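Local coordinates for lovastatin nonaketide synthase mokA (Monascus pilosus, PDB 6AD3), which catalyses, as a type I polyketide synthase, the iterative nine-step assembly of the lovastatin nonaketide, and is represented here by its condensation domain, at residues Q82-R87 with E418-T423; M472-D475 with D479-L482. The protein carries 1 engineered substitution. All coordinates share one frame; numbering follows the deposited sequence.

Interaction 1: Q82-R87 with E418-T423; sequences QEYAWR and EVPGAT
V419 packs crosswise against R87, its side chain lying at about a right angle to that of the arginine, and its two methyls divide the work. CG2 sits against the aliphatic part of R87, 3.9 Å from CB and 4.0 Å from CD, while V419 CG1 rests 3.7 Å from the R87 carbonyl O. R87 starts toward the loop and then leaves it: with its chain extended from CG to NE, the guanidinium is carried back along the helix to E83. There R87 NH2 meets E83 OE2 at 2.7 Å in a salt bridge whose hydrogen bond is weak, bent to 129°. The carboxylate is shared, for E83 OE1 pairs with R247.

Y84 reaches the loop with its far end. Its CG is turned away from the backbone N (chi1 -174°), which sends the ring out until OH stands 3.4 Å from P420 CD, the two side chains crossing nearly perpendicularly. A water at the ring edge, in the ring plane, lies 2.7 Å from Y84 OH and donates to E418 O at 2.8 Å. No direct hydrogen bond joins 82-87 to 418-423. Nearby, Y408 meets the Y84 ring, and L88 touches both V419 and P420. The meeting of a helix from the N-terminal half with a loop from the C-terminal half is consistent with an interface between the two chloramphenicol acetyltransferase-like lobes of a condensation domain.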
ATOM      1  N   GLN A  82      10.676   7.584   3.644  1.00 15.76           N
ATOM      2  CA  GLN A  82      10.117   8.665   4.477  1.00 15.58           C
ATOM      3  C   GLN A  82      10.295  10.041   3.840  1.00 17.55           C
ATOM      4  O   GLN A  82       9.398  10.883   3.882  1.00 18.48           O
ATOM      5  CB  GLN A  82      10.738   8.669   5.852  1.00 16.67           C
ATOM      6  CG  GLN A  82      10.293   7.527   6.748  1.00 14.84           C
ATOM      7  CD  GLN A  82      11.088   7.460   8.037  1.00 16.02           C
ATOM      8  OE1 GLN A  82      12.235   7.916   8.103  1.00 17.27           O
ATOM      9  NE2 GLN A  82      10.448   6.989   9.102  1.00 15.14           N
ATOM     10  N   GLU A  83      11.472  10.282   3.240  1.00 17.18           N
ATOM     11  CA  GLU A  83      11.780  11.568   2.691  1.00 17.27           C
ATOM     12  C   GLU A  83      10.856  11.941   1.527  1.00 17.30           C
ATOM     13  O   GLU A  83      10.322  13.049   1.491  1.00 16.52           O
ATOM     14  CB  GLU A  83      13.251  11.606   2.250  1.00 23.30           C
ATOM     15  CG  GLU A  83      13.670  12.921   1.617  1.00 25.37           C
ATOM     16  CD  GLU A  83      15.162  12.964   1.253  1.00 33.68           C
ATOM     17  OE1 GLU A  83      15.966  12.183   1.785  1.00 34.69           O
ATOM     18  OE2 GLU A  83      15.506  13.714   0.339  1.00 48.11           O
ATOM     19  N   TYR A  84      10.581  10.991   0.625  1.00 17.27           N
ATOM     20  CA  TYR A  84       9.683  11.283  -0.494  1.00 17.66           C
ATOM     21  C   TYR A  84       8.242  11.473   0.024  1.00 16.21           C
ATOM     22  O   TYR A  84       7.553  12.394  -0.343  1.00 17.55           O
ATOM     23  CB  TYR A  84       9.717  10.173  -1.555  1.00 17.47           C
ATOM     24  CG  TYR A  84       8.903  10.537  -2.809  1.00 18.20           C
ATOM     25  CD1 TYR A  84       9.376  11.500  -3.715  1.00 18.01           C
ATOM     26  CD2 TYR A  84       7.656   9.986  -3.022  1.00 16.68           C
ATOM     27  CE1 TYR A  84       8.629  11.862  -4.823  1.00 18.28           C
ATOM     28  CE2 TYR A  84       6.879  10.342  -4.108  1.00 15.73           C
ATOM     29  CZ  TYR A  84       7.366  11.269  -5.020  1.00 15.85           C
ATOM     30  OH  TYR A  84       6.541  11.656  -6.034  1.00 17.08           O
ATOM     31  N   ALA A  85       7.862  10.658   0.967  1.00 16.97           N
ATOM     32  CA  ALA A  85       6.568  10.803   1.583  1.00 17.12           C
ATOM     33  C   ALA A  85       6.417  12.174   2.275  1.00 17.88           C
ATOM     34  O   ALA A  85       5.371  12.797   2.196  1.00 17.56           O
ATOM     35  CB  ALA A  85       6.360   9.668   2.563  1.00 18.31           C
ATOM     36  N   TRP A  86       7.472  12.649   2.910  1.00 16.86           N
ATOM     37  CA  TRP A  86       7.453  13.976   3.530  1.00 19.32           C
ATOM     38  C   TRP A  86       7.210  15.064   2.465  1.00 19.18           C
ATOM     39  O   TRP A  86       6.405  15.991   2.667  1.00 19.18           O
ATOM     40  CB  TRP A  86       8.761  14.201   4.263  1.00 20.57           C
ATOM     41  CG  TRP A  86       8.980  15.605   4.736  1.00 24.12           C
ATOM     42  CD1 TRP A  86      10.016  16.431   4.390  1.00 27.27           C
ATOM     43  CD2 TRP A  86       8.159  16.349   5.645  1.00 31.07           C
ATOM     44  NE1 TRP A  86       9.908  17.632   5.060  1.00 35.69           N
ATOM     45  CE2 TRP A  86       8.773  17.615   5.822  1.00 31.34           C
ATOM     46  CE3 TRP A  86       6.938  16.097   6.280  1.00 45.30           C
ATOM     47  CZ2 TRP A  86       8.197  18.632   6.605  1.00 47.08           C
ATOM     48  CZ3 TRP A  86       6.380  17.098   7.095  1.00 48.80           C
ATOM     49  CH2 TRP A  86       7.014  18.353   7.241  1.00 44.16           C
ATOM     50  N   ARG A  87       7.811  14.899   1.285  1.00 19.12           N
ATOM     51  CA  ARG A  87       7.582  15.885   0.224  1.00 19.40           C
ATOM     52  C   ARG A  87       6.150  15.847  -0.245  1.00 19.75           C
ATOM     53  O   ARG A  87       5.571  16.896  -0.523  1.00 20.35           O
ATOM     54  CB  ARG A  87       8.513  15.639  -0.954  1.00 21.00           C
ATOM     55  CG  ARG A  87       9.982  15.800  -0.627  1.00 26.14           C
ATOM     56  CD  ARG A  87      10.828  15.609  -1.874  1.00 34.94           C
ATOM     57  NE  ARG A  87      12.211  15.271  -1.554  1.00 43.16           N
ATOM     58  CZ  ARG A  87      13.177  16.153  -1.320  1.00 51.29           C
ATOM     59  NH1 ARG A  87      12.915  17.447  -1.288  1.00 56.23           N
ATOM     60  NH2 ARG A  87      14.401  15.733  -1.056  1.00 47.41           N
ATOM     61  N   GLU A 418       8.369  16.418 -10.939  1.00 22.77           N
ATOM     62  CA  GLU A 418       7.905  17.203  -9.809  1.00 29.77           C
ATOM     63  C   GLU A 418       7.136  16.315  -8.803  1.00 24.32           C
ATOM     64  O   GLU A 418       6.549  15.291  -9.168  1.00 23.16           O
ATOM     65  CB  GLU A 418       6.992  18.325 -10.310  1.00 38.91           C
ATOM     66  CG  GLU A 418       7.245  19.686  -9.674  1.00 57.39           C
ATOM     67  CD  GLU A 418       8.413  20.431 -10.303  1.00 61.64           C
ATOM     68  OE1 GLU A 418       8.173  21.428 -11.025  1.00 73.00           O
ATOM     69  OE2 GLU A 418       9.571  20.077 -10.009  1.00 56.55           O
ATOM     70  N   VAL A 419       7.179  16.698  -7.542  1.00 27.70           N
ATOM     71  CA  VAL A 419       6.337  16.067  -6.518  1.00 24.43           C
ATOM     72  C   VAL A 419       4.864  16.446  -6.728  1.00 26.41           C
ATOM     73  O   VAL A 419       4.511  17.630  -6.754  1.00 25.55           O
ATOM     74  CB  VAL A 419       6.774  16.543  -5.127  1.00 29.01           C
ATOM     75  CG1 VAL A 419       5.805  16.055  -4.079  1.00 29.30           C
ATOM     76  CG2 VAL A 419       8.198  16.072  -4.827  1.00 28.17           C
ATOM     77  N   PRO A 420       3.983  15.457  -6.857  1.00 24.49           N
ATOM     78  CA  PRO A 420       2.594  15.830  -7.107  1.00 22.37           C
ATOM     79  C   PRO A 420       1.904  16.361  -5.853  1.00 23.80           C
ATOM     80  O   PRO A 420       2.233  15.936  -4.721  1.00 22.13           O
ATOM     81  CB  PRO A 420       1.950  14.517  -7.548  1.00 23.54           C
ATOM     82  CG  PRO A 420       2.755  13.454  -6.846  1.00 22.32           C
ATOM     83  CD  PRO A 420       4.168  14.001  -6.749  1.00 23.84           C
ATOM     84  N   GLY A 421       0.926  17.245  -6.050  1.00 20.81           N
ATOM     85  CA  GLY A 421       0.263  17.920  -4.929  1.00 22.37           C
ATOM     86  C   GLY A 421      -1.176  17.541  -4.803  1.00 25.82           C
ATOM     87  O   GLY A 421      -1.920  17.531  -5.811  1.00 29.02           O
ATOM     88  N   ALA A 422      -1.566  17.111  -3.596  1.00 23.11           N
ATOM     89  CA  ALA A 422      -2.952  16.799  -3.333  1.00 24.72           C
ATOM     90  C   ALA A 422      -3.658  18.059  -2.845  1.00 26.20           C
ATOM     91  O   ALA A 422      -3.621  18.383  -1.658  1.00 23.34           O
ATOM     92  CB  ALA A 422      -3.065  15.690  -2.300  1.00 22.68           C
ATOM     93  N   THR A 423      -4.231  18.810  -3.769  1.00 25.50           N
ATOM     94  CA  THR A 423      -4.801  20.120  -3.421  1.00 27.21           C
ATOM     95  C   THR A 423      -6.210  20.320  -4.041  1.00 31.71           C
ATOM     96  O   THR A 423      -6.728  19.465  -4.810  1.00 31.80           O
ATOM     97  CB  THR A 423      -3.890  21.265  -3.909  1.00 26.63           C
ATOM     98  OG1 THR A 423      -3.904  21.295  -5.334  1.00 27.52           O
ATOM     99  CG2 THR A 423      -2.458  21.080  -3.434  1.00 27.32           C
TER
HETATM  100  O   HOH W   1       7.726  13.050  -7.974  1.00 16.89           O

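Interaction 2: M472-D475 with D479-L482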
ATOM      1  N   MET A 472      -5.441  -6.132  -3.819  1.00 14.30           N
ATOM      2  CA  MET A 472      -6.013  -7.453  -3.597  1.00 15.02           C
ATOM      3  C   MET A 472      -5.395  -8.086  -2.374  1.00 15.02           C
ATOM      4  O   MET A 472      -4.167  -7.983  -2.166  1.00 14.21           O
ATOM      5  CB  MET A 472      -5.664  -8.397  -4.742  1.00 18.77           C
ATOM      6  CG  MET A 472      -6.243  -8.111  -6.041  1.00 27.44           C
ATOM      7  SD  MET A 472      -5.695  -9.462  -7.118  1.00 20.10           S
ATOM      8  CE  MET A 472      -6.270 -10.946  -6.232  1.00 22.07           C
ATOM      9  N   SER A 473      -6.209  -8.845  -1.644  1.00 17.20           N
ATOM     10  CA  SER A 473      -5.726  -9.808  -0.658  1.00 15.97           C
ATOM     11  C   SER A 473      -6.062 -11.190  -1.185  1.00 17.86           C
ATOM     12  O   SER A 473      -7.157 -11.433  -1.658  1.00 21.29           O
ATOM     13  CB  SER A 473      -6.395  -9.583   0.705  1.00 20.87           C
ATOM     14  OG  SER A 473      -5.975  -8.323   1.277  1.00 29.34           O
ATOM     15  N   ASP A 474      -5.145 -12.117  -0.988  1.00 18.18           N
ATOM     16  CA  ASP A 474      -5.334 -13.501  -1.425  1.00 19.98           C
ATOM     17  C   ASP A 474      -4.913 -14.382  -0.239  1.00 22.14           C
ATOM     18  O   ASP A 474      -3.901 -15.089  -0.292  1.00 27.58           O
ATOM     19  CB  ASP A 474      -4.479 -13.750  -2.665  1.00 19.87           C
ATOM     20  CG  ASP A 474      -4.616 -15.159  -3.228  1.00 24.48           C
ATOM     21  OD1 ASP A 474      -5.521 -15.866  -2.799  1.00 26.64           O
ATOM     22  OD2 ASP A 474      -3.829 -15.500  -4.145  1.00 22.85           O
ATOM     23  N   ASP A 475      -5.711 -14.341   0.812  1.00 22.13           N
ATOM     24  CA  ASP A 475      -5.455 -15.120   2.045  1.00 24.86           C
ATOM     25  C   ASP A 475      -5.827 -16.569   1.710  1.00 28.56           C
ATOM     26  O   ASP A 475      -6.916 -16.811   1.204  1.00 26.66           O
ATOM     27  CB  ASP A 475      -6.350 -14.570   3.168  1.00 25.74           C
ATOM     28  CG  ASP A 475      -6.166 -15.277   4.484  1.00 25.24           C
ATOM     29  OD1 ASP A 475      -5.889 -16.489   4.469  1.00 25.89           O
ATOM     30  OD2 ASP A 475      -6.306 -14.596   5.512  1.00 28.43           O
ATOM     31  N   ASP A 479     -11.371 -16.428   0.181  1.00 22.06           N
ATOM     32  CA  ASP A 479     -11.363 -16.131  -1.273  1.00 22.61           C
ATOM     33  C   ASP A 479     -10.710 -14.746  -1.513  1.00 19.25           C
ATOM     34  O   ASP A 479     -10.699 -13.886  -0.644  1.00 18.31           O
ATOM     35  CB  ASP A 479     -12.792 -16.147  -1.835  1.00 22.82           C
ATOM     36  CG  ASP A 479     -13.471 -17.509  -1.676  1.00 28.11           C
ATOM     37  OD1 ASP A 479     -12.767 -18.534  -1.749  1.00 29.18           O
ATOM     38  OD2 ASP A 479     -14.691 -17.526  -1.478  1.00 28.32           O
ATOM     39  N   PRO A 480     -10.166 -14.530  -2.692  1.00 16.44           N
ATOM     40  CA  PRO A 480      -9.487 -13.275  -2.905  1.00 15.98           C
ATOM     41  C   PRO A 480     -10.434 -12.060  -2.744  1.00 15.95           C
ATOM     42  O   PRO A 480     -11.590 -12.112  -3.157  1.00 17.02           O
ATOM     43  CB  PRO A 480      -8.987 -13.402  -4.350  1.00 17.15           C
ATOM     44  CG  PRO A 480      -8.930 -14.885  -4.598  1.00 15.46           C
ATOM     45  CD  PRO A 480     -10.096 -15.419  -3.858  1.00 15.44           C
ATOM     46  N   LEU A 481      -9.934 -10.998  -2.141  1.00 15.26           N
ATOM     47  CA  LEU A 481     -10.690  -9.789  -1.941  1.00 17.01           C
ATOM     48  C   LEU A 481     -10.109  -8.668  -2.802  1.00 15.45           C
ATOM     49  O   LEU A 481      -8.938  -8.349  -2.683  1.00 18.87           O
ATOM     50  CB  LEU A 481     -10.652  -9.370  -0.455  1.00 17.56           C
ATOM     51  CG  LEU A 481     -11.583  -8.198  -0.080  1.00 20.70           C
ATOM     52  CD1 LEU A 481     -13.038  -8.612  -0.252  1.00 21.75           C
ATOM     53  CD2 LEU A 481     -11.303  -7.690   1.347  1.00 25.53           C
ATOM     54  N   LEU A 482     -10.943  -8.084  -3.659  1.00 14.28           N
ATOM     55  CA  LEU A 482     -10.493  -7.112  -4.630  1.00 16.75           C
ATOM     56  C   LEU A 482     -11.053  -5.751  -4.266  1.00 14.66           C
ATOM     57  O   LEU A 482     -12.278  -5.594  -4.150  1.00 16.00           O
ATOM     58  CB  LEU A 482     -10.980  -7.503  -6.037  1.00 17.54           C
ATOM     59  CG  LEU A 482     -10.430  -8.762  -6.736  1.00 21.07           C
ATOM     60  CD1 LEU A 482     -10.349  -9.967  -5.870  1.00 26.64           C
ATOM     61  CD2 LEU A 482     -11.241  -9.042  -7.974  1.00 23.39           C
TER
HETATM   62  O   HOH W   2      -8.313 -12.959   0.725  1.00 20.17           O
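Extended at chi2 and then bent at chi3 (56°), the M472 chain brings its terminal methyl over to the neighbouring strand: CE lies 4.1 Å from P480 CB and 4.2 Å from L482 CD1. The M472 and P480 side chains run alongside each other, pointing the same way. D474, with CG opposite its backbone N (chi1 -179°), also lies beside the proline, and its OD1 comes within 4.0 Å of P480 CG. Its other oxygen, OD2, is hydrogen-bonded to the hydroxyl of Y439.

The backbones form the end of an antiparallel beta hairpin, strands 468-473 and 481-487, neighbours in the six-stranded mixed sheet of the C-terminal half, with 301-307 flanking 481-487 at one edge and 435-440 flanking 468-473. S473 and L481 are its hydrogen-bonded pair: S473 N gives to L481 O at 3.0 Å, and L481 N returns to S473 O at 2.9 Å, N-H...O angle 162°. M472 and L482 follow as the non-hydrogen-bonded pair, where M472 CA makes a CA-H...O contact with L481 O at 3.2 Å. Toward the turn a water takes over the pairing, accepting from D475 N, donating to D479 O and, weakly, to S473 O.

M472 and L482 share a sheet face, on which L482 meets L500, Y503 and I504 of helix 495-512, while P480 touches A313 of helix 310-322.

How the interactions relate
Both segments of interaction 1 come earlier in the chain than either segment of interaction 2, and the two contacts lie on opposite sides of the chain's centre, about 29 Å apart between centres and about 21 Å between nearest atoms. Interaction 1 brings together distant parts of the sequence, helix 80-91 and the loop after helix 408-414; interaction 2 joins the strand ends next to the turn of a hairpin. The chain still connects them: the loop holding 418-423 runs on to strand 435-440, which pairs with strand 468-473. Interaction 1 probably links the two lobes, whereas interaction 2 lies within the six-stranded sheet of the C-terminal half.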